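Local structure of titin (Homo sapiens, 3LCY) at residues A[165-177]-A[185-197]. The protein is a giant sarcomeric muscle protein whose tandem A-band immunoglobulin domains, two of them here, probably serve as structural and binding modules. Sequence-based numbering, arbitrary orientation.
Sequences NVQRKTHAGKYKV and TVDAILDVEIQDK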
loop_
_atom_site.group_PDB
_atom_site.type_symbol
_atom_site.label_atom_id
_atom_site.label_comp_id
_atom_site.label_asym_id
_atom_site.label_seq_id
_atom_site.Cartn_x
_atom_site.Cartn_y
_atom_site.Cartn_z
ATOM N N ASN A 165 28.978 10.943 -1.114
ATOM C CA ASN A 165 30.051 11.896 -1.003
ATOM C C ASN A 165 29.654 13.327 -1.043
ATOM O O ASN A 165 30.051 14.063 -1.905
ATOM C CB ASN A 165 31.216 11.640 -1.944
ATOM C CG ASN A 165 32.316 12.705 -1.806
ATOM O OD1 ASN A 165 32.260 13.733 -2.442
ATOM N ND2 ASN A 165 33.293 12.456 -0.974
ATOM N N VAL A 166 28.829 13.717 -0.086
ATOM C CA VAL A 166 28.347 15.080 -0.025
ATOM C C VAL A 166 29.417 16.121 0.265
ATOM O O VAL A 166 30.298 15.922 1.096
ATOM C CB VAL A 166 27.215 15.219 1.000
ATOM C CG1 VAL A 166 26.134 14.206 0.712
ATOM C CG2 VAL A 166 27.749 15.055 2.404
ATOM N N GLN A 167 29.306 17.236 -0.440
ATOM C CA GLN A 167 30.201 18.365 -0.293
ATOM C C GLN A 167 29.287 19.575 -0.193
ATOM O O GLN A 167 28.245 19.614 -0.832
ATOM C CB GLN A 167 31.157 18.466 -1.475
ATOM C CG GLN A 167 32.227 17.396 -1.472
ATOM C CD GLN A 167 33.028 17.388 -0.188
ATOM O OE1 GLN A 167 33.162 18.409 0.475
ATOM N NE2 GLN A 167 33.565 16.232 0.169
ATOM N N ARG A 168 29.672 20.561 0.602
ATOM C CA ARG A 168 28.832 21.738 0.787
ATOM C C ARG A 168 28.555 22.527 -0.484
ATOM O O ARG A 168 27.433 22.959 -0.710
ATOM C CB ARG A 168 29.440 22.656 1.847
ATOM C CG ARG A 168 28.665 23.929 2.067
ATOM C CD ARG A 168 29.340 24.825 3.085
ATOM N NE ARG A 168 28.656 26.109 3.189
ATOM C CZ ARG A 168 28.838 26.980 4.175
ATOM N NH1 ARG A 168 29.688 26.713 5.157
ATOM N NH2 ARG A 168 28.165 28.122 4.179
ATOM N N LYS A 169 29.560 22.717 -1.318
ATOM C CA LYS A 169 29.348 23.464 -2.542
ATOM C C LYS A 169 28.360 22.776 -3.471
ATOM O O LYS A 169 27.515 23.418 -4.081
ATOM C CB LYS A 169 30.678 23.671 -3.262
ATOM C CG LYS A 169 30.561 24.049 -4.722
ATOM C CD LYS A 169 31.936 24.107 -5.355
ATOM C CE LYS A 169 31.867 23.985 -6.865
ATOM N NZ LYS A 169 33.221 23.869 -7.472
ATOM N N THR A 170 28.483 21.464 -3.588
ATOM C CA THR A 170 27.613 20.688 -4.463
ATOM C C THR A 170 26.275 20.133 -3.944
ATOM O O THR A 170 25.338 19.999 -4.714
ATOM C CB THR A 170 28.402 19.535 -5.086
ATOM O OG1 THR A 170 27.539 18.776 -5.931
ATOM C CG2 THR A 170 28.955 18.639 -4.008
ATOM N N HIS A 171 26.181 19.804 -2.660
ATOM C CA HIS A 171 24.962 19.227 -2.137
ATOM C C HIS A 171 24.124 20.054 -1.205
ATOM O O HIS A 171 23.003 19.754 -0.991
ATOM C CB HIS A 171 25.297 17.914 -1.454
ATOM C CG HIS A 171 25.776 16.855 -2.383
ATOM N ND1 HIS A 171 24.940 15.924 -2.927
ATOM C CD2 HIS A 171 27.001 16.571 -2.855
ATOM C CE1 HIS A 171 25.623 15.119 -3.706
ATOM N NE2 HIS A 171 26.876 15.499 -3.683
ATOM N N ALA A 172 24.683 21.096 -0.643
ATOM C CA ALA A 172 23.925 21.980 0.236
ATOM C C ALA A 172 22.831 22.711 -0.538
ATOM O O ALA A 172 22.932 22.882 -1.752
ATOM C CB ALA A 172 24.850 22.972 0.922
ATOM N N GLY A 173 21.784 23.133 0.166
ATOM C CA GLY A 173 20.708 23.882 -0.457
ATOM C C GLY A 173 19.326 23.289 -0.249
ATOM O O GLY A 173 19.149 22.343 0.520
ATOM N N LYS A 174 18.342 23.855 -0.941
ATOM C CA LYS A 174 16.960 23.404 -0.827
ATOM C C LYS A 174 16.655 22.238 -1.765
ATOM O O LYS A 174 17.090 22.225 -2.918
ATOM C CB LYS A 174 15.991 24.556 -1.101
ATOM C CG LYS A 174 15.506 25.296 0.135
ATOM C CD LYS A 174 16.526 26.304 0.631
ATOM C CE LYS A 174 15.942 27.171 1.737
ATOM N NZ LYS A 174 16.911 28.191 2.222
ATOM N N TYR A 175 15.908 21.264 -1.256
ATOM C CA TYR A 175 15.462 20.129 -2.053
ATOM C C TYR A 175 13.943 20.046 -2.026
ATOM O O TYR A 175 13.323 20.317 -0.999
ATOM C CB TYR A 175 16.047 18.825 -1.509
ATOM C CG TYR A 175 17.512 18.616 -1.809
ATOM C CD1 TYR A 175 18.488 19.342 -1.142
ATOM C CD2 TYR A 175 17.921 17.679 -2.750
ATOM C CE1 TYR A 175 19.831 19.149 -1.409
ATOM C CE2 TYR A 175 19.260 17.479 -3.024
ATOM C CZ TYR A 175 20.211 18.215 -2.350
ATOM O OH TYR A 175 21.545 18.019 -2.620
ATOM N N LYS A 176 13.342 19.676 -3.151
ATOM C CA LYS A 176 11.897 19.475 -3.195
ATOM C C LYS A 176 11.542 18.045 -3.581
ATOM O O LYS A 176 11.981 17.545 -4.618
ATOM C CB LYS A 176 11.220 20.445 -4.167
ATOM C CG LYS A 176 9.703 20.265 -4.222
ATOM C CD LYS A 176 9.107 20.704 -5.551
ATOM C CE LYS A 176 9.103 22.214 -5.700
ATOM N NZ LYS A 176 8.423 22.635 -6.960
ATOM N N VAL A 177 10.749 17.392 -2.741
ATOM C CA VAL A 177 10.210 16.081 -3.069
ATOM C C VAL A 177 8.746 16.233 -3.467
ATOM O O VAL A 177 7.949 16.816 -2.730
ATOM C CB VAL A 177 10.341 15.099 -1.892
ATOM C CG1 VAL A 177 9.774 15.712 -0.621
ATOM C CG2 VAL A 177 9.646 13.789 -2.223
ATOM N N THR A 185 -1.651 16.422 -6.062
ATOM C CA THR A 185 -0.208 16.507 -5.888
ATOM C C THR A 185 0.134 17.143 -4.547
ATOM O O THR A 185 -0.686 17.847 -3.957
ATOM C CB THR A 185 0.445 17.336 -7.008
ATOM O OG1 THR A 185 1.864 17.383 -6.812
ATOM C CG2 THR A 185 -0.104 18.752 -7.009
ATOM N N VAL A 186 1.346 16.883 -4.071
ATOM C CA VAL A 186 1.843 17.489 -2.841
ATOM C C VAL A 186 3.364 17.544 -2.897
ATOM O O VAL A 186 3.995 16.754 -3.600
ATOM C CB VAL A 186 1.398 16.704 -1.590
ATOM C CG1 VAL A 186 2.179 15.405 -1.474
ATOM C CG2 VAL A 186 1.582 17.553 -0.338
ATOM N N ASP A 187 3.953 18.488 -2.171
ATOM C CA ASP A 187 5.403 18.621 -2.156
ATOM C C ASP A 187 5.909 19.153 -0.822
ATOM O O ASP A 187 5.161 19.757 -0.053
ATOM C CB ASP A 187 5.879 19.521 -3.300
ATOM C CG ASP A 187 5.533 20.980 -3.080
ATOM O OD1 ASP A 187 6.186 21.626 -2.235
ATOM O OD2 ASP A 187 4.616 21.485 -3.761
ATOM N N ALA A 188 7.188 18.916 -0.556
ATOM C CA ALA A 188 7.821 19.400 0.661
ATOM C C ALA A 188 9.237 19.863 0.354
ATOM O O ALA A 188 9.911 19.298 -0.506
ATOM C CB ALA A 188 7.833 18.314 1.723
ATOM N N ILE A 189 9.686 20.899 1.052
ATOM C CA ILE A 189 11.025 21.432 0.838
ATOM C C ILE A 189 11.953 21.115 2.007
ATOM O O ILE A 189 11.664 21.447 3.157
ATOM C CB ILE A 189 10.998 22.950 0.585
ATOM C CG1 ILE A 189 10.380 23.243 -0.784
ATOM C CG2 ILE A 189 12.399 23.530 0.671
ATOM C CD1 ILE A 189 10.359 24.712 -1.148
ATOM N N LEU A 190 13.068 20.462 1.698
ATOM C CA LEU A 190 14.043 20.077 2.710
ATOM C C LEU A 190 15.314 20.902 2.560
ATOM O O LEU A 190 15.941 20.902 1.501
ATOM C CB LEU A 190 14.379 18.587 2.599
ATOM C CG LEU A 190 13.259 17.554 2.754
ATOM C CD1 LEU A 190 12.273 17.617 1.601
ATOM C CD2 LEU A 190 13.852 16.161 2.856
ATOM N N ASP A 191 15.688 21.607 3.622
ATOM C CA ASP A 191 16.898 22.414 3.607
ATOM C C ASP A 191 18.092 21.578 4.053
ATOM O O ASP A 191 18.174 21.164 5.209
ATOM C CB ASP A 191 16.742 23.634 4.515
ATOM C CG ASP A 191 17.748 24.720 4.203
ATOM O OD1 ASP A 191 18.152 24.833 3.025
ATOM O OD2 ASP A 191 18.133 25.461 5.131
ATOM N N VAL A 192 19.016 21.329 3.132
ATOM C CA VAL A 192 20.176 20.495 3.423
ATOM C C VAL A 192 21.428 21.320 3.703
ATOM O O VAL A 192 21.765 22.234 2.951
ATOM C CB VAL A 192 20.469 19.512 2.273
ATOM C CG1 VAL A 192 21.805 18.826 2.489
ATOM C CG2 VAL A 192 19.352 18.486 2.153
ATOM N N GLU A 193 22.121 20.990 4.783
ATOM C CA GLU A 193 23.335 21.689 5.166
ATOM C C GLU A 193 24.468 20.680 5.317
ATOM O O GLU A 193 24.265 19.602 5.859
ATOM C CB GLU A 193 23.113 22.434 6.480
ATOM C CG GLU A 193 24.035 23.614 6.694
ATOM C CD GLU A 193 23.598 24.851 5.936
ATOM O OE1 GLU A 193 24.431 25.435 5.220
ATOM O OE2 GLU A 193 22.424 25.241 6.056
ATOM N N ILE A 194 25.659 21.024 4.839
ATOM C CA ILE A 194 26.802 20.119 4.937
ATOM C C ILE A 194 27.792 20.591 5.998
ATOM O O ILE A 194 28.249 21.725 5.969
ATOM C CB ILE A 194 27.525 19.983 3.591
ATOM C CG1 ILE A 194 26.516 19.771 2.466
ATOM C CG2 ILE A 194 28.515 18.839 3.635
ATOM C CD1 ILE A 194 25.656 18.551 2.642
ATOM N N GLN A 195 28.117 19.704 6.935
ATOM C CA GLN A 195 29.043 20.012 8.020
ATOM C C GLN A 195 30.360 19.274 7.893
ATOM O O GLN A 195 30.375 18.057 7.736
ATOM C CB GLN A 195 28.435 19.594 9.359
ATOM C CG GLN A 195 27.371 20.493 9.925
ATOM C CD GLN A 195 26.644 19.833 11.083
ATOM O OE1 GLN A 195 26.325 18.647 11.028
ATOM N NE2 GLN A 195 26.384 20.596 12.136
ATOM N N ASP A 196 31.459 20.015 7.992
ATOM C CA ASP A 196 32.795 19.445 7.925
ATOM C C ASP A 196 32.973 18.521 9.122
ATOM O O ASP A 196 32.892 18.967 10.260
ATOM C CB ASP A 196 33.847 20.559 7.992
ATOM C CG ASP A 196 34.446 20.905 6.636
ATOM O OD1 ASP A 196 33.838 20.617 5.594
ATOM O OD2 ASP A 196 35.544 21.484 6.610
ATOM N N LYS A 197 33.213 17.238 8.871
ATOM C CA LYS A 197 33.399 16.277 9.957
ATOM C C LYS A 197 33.890 14.916 9.465
ATOM O O LYS A 197 34.285 14.059 10.259
ATOM C CB LYS A 197 32.103 16.109 10.752
ATOM C CG LYS A 197 31.454 17.412 11.146
ATOM C CD LYS A 197 30.489 17.246 12.293
ATOM C CE LYS A 197 29.894 18.583 12.689
ATOM N NZ LYS A 197 30.927 19.587 13.031
#
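Gly173, Tyr175 and Val177 pair with Val192, Leu190 and Ala188 through six backbone hydrogen bonds, two per pair. The shortest runs from Leu190 N to Tyr175 O at 2.7 Å. Strand segments 173-177 and 185-195 run antiparallel, their N-to-C directions 153° apart.

On the face of Tyr175, Leu190 and Val192, Val192 CG2 approaches the Tyr175 ring obliquely, 3.5 Å from CD1. Tyr175 CG lies anti to its own carbonyl carbon (chi1 -74°), and the ring reaches back along its strand. Its OH donates to a lone pair of His171 O at 2.8 Å, in the carbonyl plane, which ties the ring to the helical turn 168-171. Val177 CG1 meets Leu190 CD1 at 3.8 Å.

Ile194 packs against that turn. Its CG1 lies 3.5 Å from Arg168 CA, and its CD1 reaches Val166 CB.

On the face of Lys174, Ile189 and Asp191, Lys174 bends at chi2 and lays its CD 3.2 Å from Asp191 OD1; their salt bridge is long. Lys174 CG also touches Ile189 CG2.

Further out, His139 stacks on Tyr175, and Met163 of the facing sheet touches its side chain. The Tyr175 OH to His171 O bond is the tyrosine corner at the E-F turn, next to the F-G hairpin of an I-set immunoglobulin domain.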